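Local coordinates for membrane lipoprotein family protein (Aeropyrum pernix, PDB 4PEV) that is a BMP-family lipoprotein that probably serves an ABC transporter as its solute-binding protein, holding adenosine between two alpha/beta domains, at residues G76-A81 / V88-P93; S101-A106 / D113-V118. All blocks are in the same frame, centred on the assembly; numbering follows the deposited sequence.

Interaction 1. Residues G76-A81 / V88-P93; sequences GADRAA and VVFQTP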
ATOM      1  N   GLY C  76      11.933  -8.650   0.570  1.00 28.67           N
ATOM      2  CA  GLY C  76      12.509  -8.746   1.915  1.00 28.03           C
ATOM      3  C   GLY C  76      12.999 -10.150   2.220  1.00 27.78           C
ATOM      4  O   GLY C  76      14.041 -10.348   2.831  1.00 27.46           O
ATOM      5  N   ALA C  77      12.228 -11.132   1.786  1.00 28.32           N
ATOM      6  CA  ALA C  77      12.623 -12.509   1.896  1.00 28.34           C
ATOM      7  C   ALA C  77      13.804 -12.826   0.997  1.00 28.52           C
ATOM      8  O   ALA C  77      14.669 -13.583   1.398  1.00 28.09           O
ATOM      9  CB  ALA C  77      11.450 -13.406   1.551  1.00 29.08           C
ATOM     10  N   ASP C  78      13.829 -12.279  -0.221  1.00 30.53           N
ATOM     11  CA  ASP C  78      14.923 -12.542  -1.171  1.00 32.38           C
ATOM     12  C   ASP C  78      16.233 -11.943  -0.640  1.00 33.58           C
ATOM     13  O   ASP C  78      17.297 -12.552  -0.753  1.00 33.48           O
ATOM     14  CB  ASP C  78      14.605 -11.986  -2.578  1.00 34.76           C
ATOM     15  CG  ASP C  78      13.532 -12.832  -3.362  1.00 37.14           C
ATOM     16  OD1 ASP C  78      13.439 -14.073  -3.148  1.00 38.06           O
ATOM     17  OD2 ASP C  78      12.790 -12.245  -4.211  1.00 34.60           O
ATOM     18  N   ARG C  79      16.142 -10.758  -0.045  1.00 35.63           N
ATOM     19  CA  ARG C  79      17.300 -10.101   0.574  1.00 40.63           C
ATOM     20  C   ARG C  79      17.849 -10.925   1.756  1.00 38.43           C
ATOM     21  O   ARG C  79      19.059 -11.015   1.946  1.00 40.69           O
ATOM     22  CB  ARG C  79      16.925  -8.682   1.042  1.00 45.52           C
ATOM     23  CG  ARG C  79      18.063  -7.671   1.127  1.00 50.39           C
ATOM     24  CD  ARG C  79      17.671  -6.457   1.989  1.00 58.36           C
ATOM     25  NE  ARG C  79      16.324  -5.916   1.684  1.00 63.57           N
ATOM     26  CZ  ARG C  79      15.587  -5.119   2.486  1.00 60.68           C
ATOM     27  NH1 ARG C  79      16.020  -4.718   3.696  1.00 54.66           N
ATOM     28  NH2 ARG C  79      14.386  -4.719   2.064  1.00 57.25           N
ATOM     29  N   ALA C  80      16.965 -11.534   2.534  1.00 34.39           N
ATOM     30  CA  ALA C  80      17.385 -12.360   3.664  1.00 33.07           C
ATOM     31  C   ALA C  80      18.039 -13.673   3.222  1.00 32.60           C
ATOM     32  O   ALA C  80      19.015 -14.113   3.815  1.00 32.18           O
ATOM     33  CB  ALA C  80      16.199 -12.643   4.553  1.00 32.91           C
ATOM     34  N   ALA C  81      17.504 -14.294   2.174  1.00 33.05           N
ATOM     35  CA  ALA C  81      18.126 -15.476   1.570  1.00 33.32           C
ATOM     36  C   ALA C  81      19.584 -15.226   1.237  1.00 34.07           C
ATOM     37  O   ALA C  81      20.439 -16.018   1.602  1.00 34.15           O
ATOM     38  CB  ALA C  81      17.383 -15.895   0.313  1.00 33.07           C
ATOM     39  N   VAL C  88      14.353 -19.896   1.859  1.00 32.82           N
ATOM     40  CA  VAL C  88      12.981 -19.436   1.781  1.00 30.19           C
ATOM     41  C   VAL C  88      12.166 -20.359   0.862  1.00 28.27           C
ATOM     42  O   VAL C  88      12.635 -20.773  -0.189  1.00 27.85           O
ATOM     43  CB  VAL C  88      12.932 -17.976   1.315  1.00 30.35           C
ATOM     44  CG1 VAL C  88      11.499 -17.517   1.095  1.00 31.33           C
ATOM     45  CG2 VAL C  88      13.596 -17.081   2.346  1.00 30.54           C
ATOM     46  N   VAL C  89      10.964 -20.714   1.307  1.00 27.34           N
ATOM     47  CA  VAL C  89       9.959 -21.368   0.477  1.00 25.88           C
ATOM     48  C   VAL C  89       8.762 -20.433   0.422  1.00 25.63           C
ATOM     49  O   VAL C  89       8.334 -19.931   1.453  1.00 25.94           O
ATOM     50  CB  VAL C  89       9.501 -22.695   1.106  1.00 25.74           C
ATOM     51  CG1 VAL C  89       8.319 -23.282   0.337  1.00 26.14           C
ATOM     52  CG2 VAL C  89      10.652 -23.680   1.173  1.00 25.27           C
ATOM     53  N   PHE C  90       8.233 -20.182  -0.774  1.00 26.05           N
ATOM     54  CA  PHE C  90       7.002 -19.397  -0.926  1.00 25.44           C
ATOM     55  C   PHE C  90       5.856 -20.359  -1.099  1.00 25.04           C
ATOM     56  O   PHE C  90       6.056 -21.512  -1.454  1.00 24.12           O
ATOM     57  CB  PHE C  90       7.078 -18.467  -2.122  1.00 25.14           C
ATOM     58  CG  PHE C  90       8.188 -17.471  -2.029  1.00 25.73           C
ATOM     59  CD1 PHE C  90       8.041 -16.325  -1.269  1.00 25.49           C
ATOM     60  CD2 PHE C  90       9.389 -17.687  -2.687  1.00 25.72           C
ATOM     61  CE1 PHE C  90       9.056 -15.404  -1.178  1.00 25.12           C
ATOM     62  CE2 PHE C  90      10.414 -16.766  -2.602  1.00 25.36           C
ATOM     63  CZ  PHE C  90      10.248 -15.620  -1.855  1.00 25.44           C
ATOM     64  N   GLN C  91       4.650 -19.894  -0.822  1.00 25.85           N
ATOM     65  CA  GLN C  91       3.480 -20.743  -0.965  1.00 26.26           C
ATOM     66  C   GLN C  91       2.207 -19.907  -1.041  1.00 27.86           C
ATOM     67  O   GLN C  91       2.037 -18.938  -0.292  1.00 27.76           O
ATOM     68  CB  GLN C  91       3.409 -21.714   0.204  1.00 26.57           C
ATOM     69  CG  GLN C  91       2.275 -22.711   0.092  1.00 26.65           C
ATOM     70  CD  GLN C  91       2.313 -23.747   1.183  1.00 26.40           C
ATOM     71  OE1 GLN C  91       3.379 -24.128   1.662  1.00 25.34           O
ATOM     72  NE2 GLN C  91       1.143 -24.215   1.579  1.00 27.50           N
ATOM     73  N   THR C  92       1.322 -20.287  -1.961  1.00 29.95           N
ATOM     74  CA  THR C  92       0.098 -19.527  -2.236  1.00 30.02           C
ATOM     75  C   THR C  92      -1.111 -20.464  -2.203  1.00 29.41           C
ATOM     76  O   THR C  92      -1.281 -21.290  -3.103  1.00 30.93           O
ATOM     77  CB  THR C  92       0.176 -18.809  -3.604  1.00 29.73           C
ATOM     78  OG1 THR C  92       1.471 -18.207  -3.768  1.00 29.47           O
ATOM     79  CG2 THR C  92      -0.899 -17.732  -3.704  1.00 30.26           C
ATOM     80  N   PRO C  93      -1.952 -20.342  -1.164  1.00 28.68           N
ATOM     81  CA  PRO C  93      -3.148 -21.160  -1.081  1.00 28.87           C
ATOM     82  C   PRO C  93      -4.057 -20.892  -2.253  1.00 29.08           C
ATOM     83  O   PRO C  93      -4.142 -19.750  -2.722  1.00 30.82           O
ATOM     84  CB  PRO C  93      -3.833 -20.687   0.211  1.00 29.22           C
ATOM     85  CG  PRO C  93      -2.830 -19.898   0.943  1.00 30.13           C
ATOM     86  CD  PRO C  93      -1.901 -19.341  -0.091  1.00 29.98           C
TER
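The single methyl group of Ala77 meets two strand side chains at once, with CB 4.1 Å from CG1 of Val88 and equally far from CE1 of Phe90. Val88 is spread by its branch: CG1 turns back over one face of the Phe90 ring, 3.7 Å above the plane and displaced toward the rim, whereas CG2 follows the helix. That second methyl lies 3.8 Å from the carbonyl O of Ala77 and reaches, more loosely, the CB of Ala81, one helical turn on. At the other end of the contact Asp78 brings OD1 to the edge of the Phe90 ring, in its plane and 3.8 Å from CZ, with the carboxylate turned 76° to the ring. The Phe90 torsion, which sets CG anti to the carbonyl carbon (chi1 -61°), sends the ring out to the helix.

Behind these groups, helix 69-84 and strand 87-91 run almost antiparallel, their local axes 159° apart, as the last two elements of the beta-alpha-beta crossover that starts with strand 54-59. That strand bonds to 87-91 through the backbone, and its Val57 touches Phe90. Outside the two segments, Val305 of helix 301-313 packs on Ala77, and Arg64 makes a cation-pi contact with Phe90. The chemistry is therefore mainly dispersion between methyl groups and an aromatic ring, with a polar fringe: a carboxylate oxygen beside the positively polarised C-H rim of the ring, and a guanidinium group drawn to its pi electrons, would probably both be mildly favourable at this surface site.

Interaction 2. Residues S101-A106 / D113-V118; sequences SVLDAA and DLIVLV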
ATOM      1  N   SER C 101      -6.004 -25.042   7.349  1.00 27.75           N
ATOM      2  CA  SER C 101      -5.441 -26.376   7.232  1.00 27.76           C
ATOM      3  C   SER C 101      -3.991 -26.366   6.780  1.00 28.06           C
ATOM      4  O   SER C 101      -3.162 -27.148   7.247  1.00 28.79           O
ATOM      5  CB  SER C 101      -6.238 -27.182   6.235  1.00 27.57           C
ATOM      6  OG  SER C 101      -5.678 -28.473   6.177  1.00 29.25           O
ATOM      7  N   VAL C 102      -3.712 -25.473   5.846  1.00 28.07           N
ATOM      8  CA  VAL C 102      -2.384 -25.279   5.280  1.00 28.44           C
ATOM      9  C   VAL C 102      -1.416 -24.676   6.311  1.00 29.13           C
ATOM     10  O   VAL C 102      -0.220 -25.048   6.389  1.00 29.73           O
ATOM     11  CB  VAL C 102      -2.524 -24.393   4.008  1.00 28.32           C
ATOM     12  CG1 VAL C 102      -1.306 -23.532   3.744  1.00 29.28           C
ATOM     13  CG2 VAL C 102      -2.840 -25.273   2.820  1.00 28.37           C
ATOM     14  N   LEU C 103      -1.930 -23.732   7.092  1.00 28.87           N
ATOM     15  CA  LEU C 103      -1.139 -23.103   8.139  1.00 28.54           C
ATOM     16  C   LEU C 103      -0.856 -24.095   9.264  1.00 28.82           C
ATOM     17  O   LEU C 103       0.230 -24.113   9.834  1.00 27.94           O
ATOM     18  CB  LEU C 103      -1.873 -21.877   8.669  1.00 28.61           C
ATOM     19  CG  LEU C 103      -1.201 -21.089   9.792  1.00 28.04           C
ATOM     20  CD1 LEU C 103       0.242 -20.770   9.450  1.00 27.85           C
ATOM     21  CD2 LEU C 103      -1.991 -19.830  10.053  1.00 27.40           C
ATOM     22  N   ASP C 104      -1.844 -24.935   9.550  1.00 30.49           N
ATOM     23  CA  ASP C 104      -1.741 -25.966  10.587  1.00 31.91           C
ATOM     24  C   ASP C 104      -0.714 -27.045  10.215  1.00 28.65           C
ATOM     25  O   ASP C 104       0.100 -27.440  11.038  1.00 25.74           O
ATOM     26  CB  ASP C 104      -3.141 -26.574  10.845  1.00 35.77           C
ATOM     27  CG  ASP C 104      -3.198 -27.415  12.110  1.00 40.37           C
ATOM     28  OD1 ASP C 104      -2.947 -28.639  12.019  1.00 46.24           O
ATOM     29  OD2 ASP C 104      -3.506 -26.862  13.194  1.00 43.54           O
ATOM     30  N   ALA C 105      -0.746 -27.478   8.955  1.00 27.60           N
ATOM     31  CA  ALA C 105       0.164 -28.510   8.455  1.00 27.78           C
ATOM     32  C   ALA C 105       1.611 -28.054   8.372  1.00 27.14           C
ATOM     33  O   ALA C 105       2.513 -28.849   8.589  1.00 27.70           O
ATOM     34  CB  ALA C 105      -0.299 -28.999   7.085  1.00 28.60           C
ATOM     35  N   ALA C 106       1.833 -26.788   8.037  1.00 26.49           N
ATOM     36  CA  ALA C 106       3.184 -26.250   7.992  1.00 27.75           C
ATOM     37  C   ALA C 106       3.791 -26.105   9.391  1.00 29.10           C
ATOM     38  O   ALA C 106       5.003 -26.263   9.575  1.00 30.33           O
ATOM     39  CB  ALA C 106       3.183 -24.914   7.268  1.00 27.72           C
ATOM     40  N   ASP C 113      11.665 -22.564  10.888  1.00 26.65           N
ATOM     41  CA  ASP C 113      12.015 -21.801  12.063  1.00 28.58           C
ATOM     42  C   ASP C 113      11.067 -20.609  12.221  1.00 28.75           C
ATOM     43  O   ASP C 113      10.705 -20.239  13.334  1.00 31.41           O
ATOM     44  CB  ASP C 113      13.478 -21.367  11.975  1.00 29.75           C
ATOM     45  CG  ASP C 113      14.422 -22.561  11.810  1.00 31.97           C
ATOM     46  OD1 ASP C 113      14.777 -23.226  12.817  1.00 33.66           O
ATOM     47  OD2 ASP C 113      14.792 -22.860  10.659  1.00 34.25           O
ATOM     48  N   LEU C 114      10.646 -20.039  11.100  1.00 28.77           N
ATOM     49  CA  LEU C 114       9.686 -18.929  11.076  1.00 27.75           C
ATOM     50  C   LEU C 114       8.671 -19.167   9.952  1.00 27.21           C
ATOM     51  O   LEU C 114       9.026 -19.626   8.847  1.00 26.67           O
ATOM     52  CB  LEU C 114      10.415 -17.594  10.844  1.00 26.61           C
ATOM     53  CG  LEU C 114       9.615 -16.285  10.863  1.00 26.46           C
ATOM     54  CD1 LEU C 114       9.031 -15.982  12.232  1.00 26.24           C
ATOM     55  CD2 LEU C 114      10.495 -15.135  10.406  1.00 26.78           C
ATOM     56  N   ILE C 115       7.411 -18.871  10.246  1.00 25.67           N
ATOM     57  CA  ILE C 115       6.389 -18.842   9.225  1.00 25.37           C
ATOM     58  C   ILE C 115       5.968 -17.385   9.094  1.00 25.97           C
ATOM     59  O   ILE C 115       5.543 -16.769  10.073  1.00 26.43           O
ATOM     60  CB  ILE C 115       5.205 -19.765   9.564  1.00 25.09           C
ATOM     61  CG1 ILE C 115       5.680 -21.226   9.600  1.00 25.02           C
ATOM     62  CG2 ILE C 115       4.083 -19.614   8.535  1.00 25.14           C
ATOM     63  CD1 ILE C 115       4.608 -22.211  10.014  1.00 25.11           C
ATOM     64  N   VAL C 116       6.123 -16.842   7.888  1.00 25.81           N
ATOM     65  CA  VAL C 116       5.791 -15.457   7.607  1.00 26.05           C
ATOM     66  C   VAL C 116       4.457 -15.401   6.889  1.00 26.45           C
ATOM     67  O   VAL C 116       4.279 -16.025   5.848  1.00 28.34           O
ATOM     68  CB  VAL C 116       6.863 -14.783   6.740  1.00 25.73           C
ATOM     69  CG1 VAL C 116       6.448 -13.363   6.390  1.00 25.62           C
ATOM     70  CG2 VAL C 116       8.194 -14.778   7.468  1.00 25.64           C
ATOM     71  N   LEU C 117       3.526 -14.635   7.442  1.00 26.28           N
ATOM     72  CA  LEU C 117       2.161 -14.620   6.941  1.00 27.21           C
ATOM     73  C   LEU C 117       1.831 -13.255   6.355  1.00 26.70           C
ATOM     74  O   LEU C 117       1.704 -12.263   7.078  1.00 25.14           O
ATOM     75  CB  LEU C 117       1.196 -14.998   8.070  1.00 27.92           C
ATOM     76  CG  LEU C 117       1.445 -16.392   8.663  1.00 27.53           C
ATOM     77  CD1 LEU C 117       0.627 -16.581   9.921  1.00 27.89           C
ATOM     78  CD2 LEU C 117       1.138 -17.491   7.657  1.00 26.73           C
ATOM     79  N   VAL C 118       1.684 -13.225   5.034  1.00 27.35           N
ATOM     80  CA  VAL C 118       1.603 -11.967   4.285  1.00 27.60           C
ATOM     81  C   VAL C 118       0.156 -11.606   3.955  1.00 26.59           C
ATOM     82  O   VAL C 118      -0.370 -11.983   2.902  1.00 25.86           O
ATOM     83  CB  VAL C 118       2.449 -12.027   2.981  1.00 28.05           C
ATOM     84  CG1 VAL C 118       2.322 -10.745   2.165  1.00 28.73           C
ATOM     85  CG2 VAL C 118       3.910 -12.272   3.304  1.00 28.61           C
TER
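Leu103 and Leu117 form the denser half of this helix-on-sheet contact, crossing at about a right angle with CD1 of Leu103 3.8 Å from CD2 of Leu117. Their remaining methyls also meet, Leu103 CD2 lying 4.2 Å from Leu117 CD1, so both forks are engaged. Leu103 leaves the helix with CG anti to the backbone N (chi1 179°), an extended start that carries its fork down to the strand, where CD1 also rests 4.1 Å from CG2 of Ile115. Ile115 divides its branches between two helical residues: CG2 goes to Leu103, while the longer arm ends in CD1, 4.1 Å from CB of Ala106.

This Ala106 end is sparser. One methyl faces one methyl, with the backbone C of Ala106 at a similar distance from the same CD1. On the outer side of the helix the character changes altogether: Ala105 is exposed, and Asp104, whose CB points away from the strand, forms a salt bridge with Arg132.

Helix 99-108 lies nearly antiparallel to strand 114-118, at 162° between local axes that approach to 10.8 Å. The strand is an inner one of a parallel sheet, flanked by strands 54-59 and 137-141, and both neighbours share in the packing: Leu58 and Leu140 touch Leu117, Leu56 touches Ala106, and Tyr138 touches Leu103 and Ile115. Trp122 adjoins the two leucines, and the other face of the strand is turned to helix 69-84, where Val118 packs on Phe69 and Ala73.

In the fold
Interactions 1 and 2 lie in series along the chain, strand 87-91 leading into helix 99-108, and their centres are 12 Å apart. Both pack a helix on the same parallel sheet, but on opposite faces: helix 69-84 covers one, helix 99-108 the other, with strand 54-59 between the two strands involved. The contacts touch where Gln91 packs against Val102. Neither lines the adenosine directly. The side chain of Leu117 is about 10 Å from the ligand and that of Phe90 about 12 Å, yet each lies about 8 Å from an adenosine-binding side chain, Asp60 for Leu117 and Asn70 for Phe90.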